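Side-chain contact in DNA processing protein DprA (Streptococcus pneumoniae, PDB 3UQZ), which binds single-stranded DNA cooperatively, shields it from nucleases and helps load RecA onto it during natural transformation: residues 33-37 / 38-42. Sequence-based numbering, arbitrary orientation.
Sequences QELLL and GDIAD
Leu35 meets Ile40 by its CB, which lies 3.9 Å from Ile40 CG1, an apolar touch that bridges the last extended residues of the loop and the first turn of helix 37-43. Both side chains also touch Val24 of helix 18-28, so the loop and the helix share an apolar neighbour.

Leu36 stands at the N-cap position, and its carbonyl makes the main link. Leu36 O accepts Asp39 N at 2.8 Å and Ile40 N at 3.1 Å, but the two bonds differ in quality. The first is bent, 131° at the hydrogen, with its donor well above the carbonyl plane; the second is much straighter, 160°, and its donor is tilted only slightly from that plane. The leucine side chain crosses that of Asp39 at a slant, CD1 approaching OD2. With chi1 of -70°, Asp39 CG lies beside its own backbone N, which places the carboxylate on the Leu36 side of the turn.

Leu37 carries the helical bonding on: its O accepts Ala41 N at 3.0 Å. Its side chain, CG anti to the backbone N, meets Met53, Tyr56 and Phe57 of helix 49-58, while Ala41 touches Phe52 there. A cap carbonyl that takes an i+3 and an i+4 amide, followed by the i to i+4 bond from Leu37, marks the N-terminal turn of an alpha helix, here packed against helices 18-28 and 49-58 within the sterile alpha motif domain.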
ATOM      1  N   GLN A  33     -44.546 -20.702  -4.662  1.00 47.43           N
ATOM      2  CA  GLN A  33     -43.675 -21.796  -5.116  1.00 46.68           C
ATOM      3  C   GLN A  33     -44.435 -23.047  -5.592  1.00 51.68           C
ATOM      4  O   GLN A  33     -43.921 -24.163  -5.532  1.00 51.03           O
ATOM      5  CB  GLN A  33     -42.536 -22.106  -4.105  1.00 47.19           C
ATOM      6  CG  GLN A  33     -41.602 -20.928  -3.774  1.00 44.51           C
ATOM      7  CD  GLN A  33     -40.931 -20.283  -4.968  1.00 54.76           C
ATOM      8  OE1 GLN A  33     -40.714 -20.900  -6.022  1.00 50.89           O
ATOM      9  NE2 GLN A  33     -40.594 -19.010  -4.827  1.00 42.18           N
ATOM     10  N   GLU A  34     -45.658 -22.832  -6.095  1.00 49.94           N
ATOM     11  CA  GLU A  34     -46.572 -23.847  -6.614  1.00 49.95           C
ATOM     12  C   GLU A  34     -46.554 -23.705  -8.133  1.00 54.72           C
ATOM     13  O   GLU A  34     -47.210 -22.816  -8.684  1.00 54.81           O
ATOM     14  CB  GLU A  34     -47.980 -23.623  -6.032  1.00 51.24           C
ATOM     15  CG  GLU A  34     -48.843 -24.867  -6.000  1.00 63.53           C
ATOM     16  CD  GLU A  34     -48.635 -25.782  -4.808  1.00 83.91           C
ATOM     17  OE1 GLU A  34     -48.650 -25.285  -3.658  1.00 73.05           O
ATOM     18  OE2 GLU A  34     -48.519 -27.012  -5.025  1.00 75.34           O
ATOM     19  N   LEU A  35     -45.719 -24.520  -8.795  1.00 51.54           N
ATOM     20  CA  LEU A  35     -45.499 -24.502 -10.248  1.00 51.42           C
ATOM     21  C   LEU A  35     -45.542 -25.912 -10.801  1.00 55.75           C
ATOM     22  O   LEU A  35     -45.122 -26.830 -10.107  1.00 55.96           O
ATOM     23  CB  LEU A  35     -44.099 -23.907 -10.561  1.00 51.60           C
ATOM     24  CG  LEU A  35     -43.862 -22.421 -10.264  1.00 56.73           C
ATOM     25  CD1 LEU A  35     -42.390 -22.092 -10.306  1.00 57.33           C
ATOM     26  CD2 LEU A  35     -44.590 -21.538 -11.249  1.00 59.19           C
ATOM     27  N   LEU A  36     -46.046 -26.115 -12.025  1.00 52.53           N
ATOM     28  CA  LEU A  36     -45.953 -27.471 -12.547  1.00 52.69           C
ATOM     29  C   LEU A  36     -44.673 -27.692 -13.343  1.00 55.27           C
ATOM     30  O   LEU A  36     -44.116 -26.735 -13.874  1.00 55.31           O
ATOM     31  CB  LEU A  36     -47.226 -28.104 -13.143  1.00 53.26           C
ATOM     32  CG  LEU A  36     -48.138 -27.342 -14.086  1.00 58.44           C
ATOM     33  CD1 LEU A  36     -47.462 -27.064 -15.400  1.00 58.70           C
ATOM     34  CD2 LEU A  36     -49.349 -28.176 -14.375  1.00 60.70           C
ATOM     35  N   LEU A  37     -44.183 -28.935 -13.370  1.00 50.33           N
ATOM     36  CA  LEU A  37     -42.907 -29.334 -13.966  1.00 49.81           C
ATOM     37  C   LEU A  37     -42.589 -28.791 -15.346  1.00 55.21           C
ATOM     38  O   LEU A  37     -41.438 -28.426 -15.596  1.00 55.07           O
ATOM     39  CB  LEU A  37     -42.718 -30.848 -13.888  1.00 49.64           C
ATOM     40  CG  LEU A  37     -41.294 -31.389 -14.005  1.00 54.00           C
ATOM     41  CD1 LEU A  37     -40.388 -30.892 -12.874  1.00 53.88           C
ATOM     42  CD2 LEU A  37     -41.311 -32.874 -13.974  1.00 55.33           C
ATOM     43  N   GLY A  38     -43.603 -28.710 -16.208  1.00 52.41           N
ATOM     44  CA  GLY A  38     -43.480 -28.161 -17.553  1.00 52.04           C
ATOM     45  C   GLY A  38     -43.139 -26.688 -17.533  1.00 56.71           C
ATOM     46  O   GLY A  38     -42.393 -26.217 -18.393  1.00 57.04           O
ATOM     47  N   ASP A  39     -43.663 -25.957 -16.533  1.00 54.00           N
ATOM     48  CA  ASP A  39     -43.383 -24.534 -16.338  1.00 54.17           C
ATOM     49  C   ASP A  39     -41.980 -24.344 -15.764  1.00 55.75           C
ATOM     50  O   ASP A  39     -41.247 -23.484 -16.248  1.00 55.27           O
ATOM     51  CB  ASP A  39     -44.439 -23.874 -15.440  1.00 56.88           C
ATOM     52  CG  ASP A  39     -45.808 -23.750 -16.088  1.00 72.83           C
ATOM     53  OD1 ASP A  39     -45.868 -23.449 -17.311  1.00 73.67           O
ATOM     54  OD2 ASP A  39     -46.819 -23.888 -15.364  1.00 80.01           O
ATOM     55  N   ILE A  40     -41.583 -25.181 -14.777  1.00 50.46           N
ATOM     56  CA  ILE A  40     -40.241 -25.151 -14.187  1.00 49.48           C
ATOM     57  C   ILE A  40     -39.207 -25.307 -15.311  1.00 55.11           C
ATOM     58  O   ILE A  40     -38.287 -24.493 -15.394  1.00 55.55           O
ATOM     59  CB  ILE A  40     -40.069 -26.198 -13.047  1.00 51.86           C
ATOM     60  CG1 ILE A  40     -40.947 -25.846 -11.824  1.00 51.47           C
ATOM     61  CG2 ILE A  40     -38.585 -26.362 -12.645  1.00 52.70           C
ATOM     62  CD1 ILE A  40     -41.058 -26.939 -10.731  1.00 54.57           C
ATOM     63  N   ALA A  41     -39.416 -26.291 -16.217  1.00 51.92           N
ATOM     64  CA  ALA A  41     -38.545 -26.571 -17.368  1.00 51.63           C
ATOM     65  C   ALA A  41     -38.431 -25.367 -18.297  1.00 56.76           C
ATOM     66  O   ALA A  41     -37.351 -25.082 -18.823  1.00 56.61           O
ATOM     67  CB  ALA A  41     -39.073 -27.767 -18.141  1.00 52.10           C
ATOM     68  N   ASP A  42     -39.553 -24.660 -18.480  1.00 54.08           N
ATOM     69  CA  ASP A  42     -39.681 -23.494 -19.342  1.00 54.32           C
ATOM     70  C   ASP A  42     -38.965 -22.271 -18.735  1.00 57.79           C
ATOM     71  O   ASP A  42     -38.001 -21.782 -19.331  1.00 57.14           O
ATOM     72  CB  ASP A  42     -41.185 -23.250 -19.602  1.00 56.59           C
ATOM     73  CG  ASP A  42     -41.568 -22.254 -20.668  1.00 69.03           C
ATOM     74  OD1 ASP A  42     -40.838 -22.152 -21.677  1.00 71.29           O
ATOM     75  OD2 ASP A  42     -42.651 -21.632 -20.532  1.00 72.13           O
TER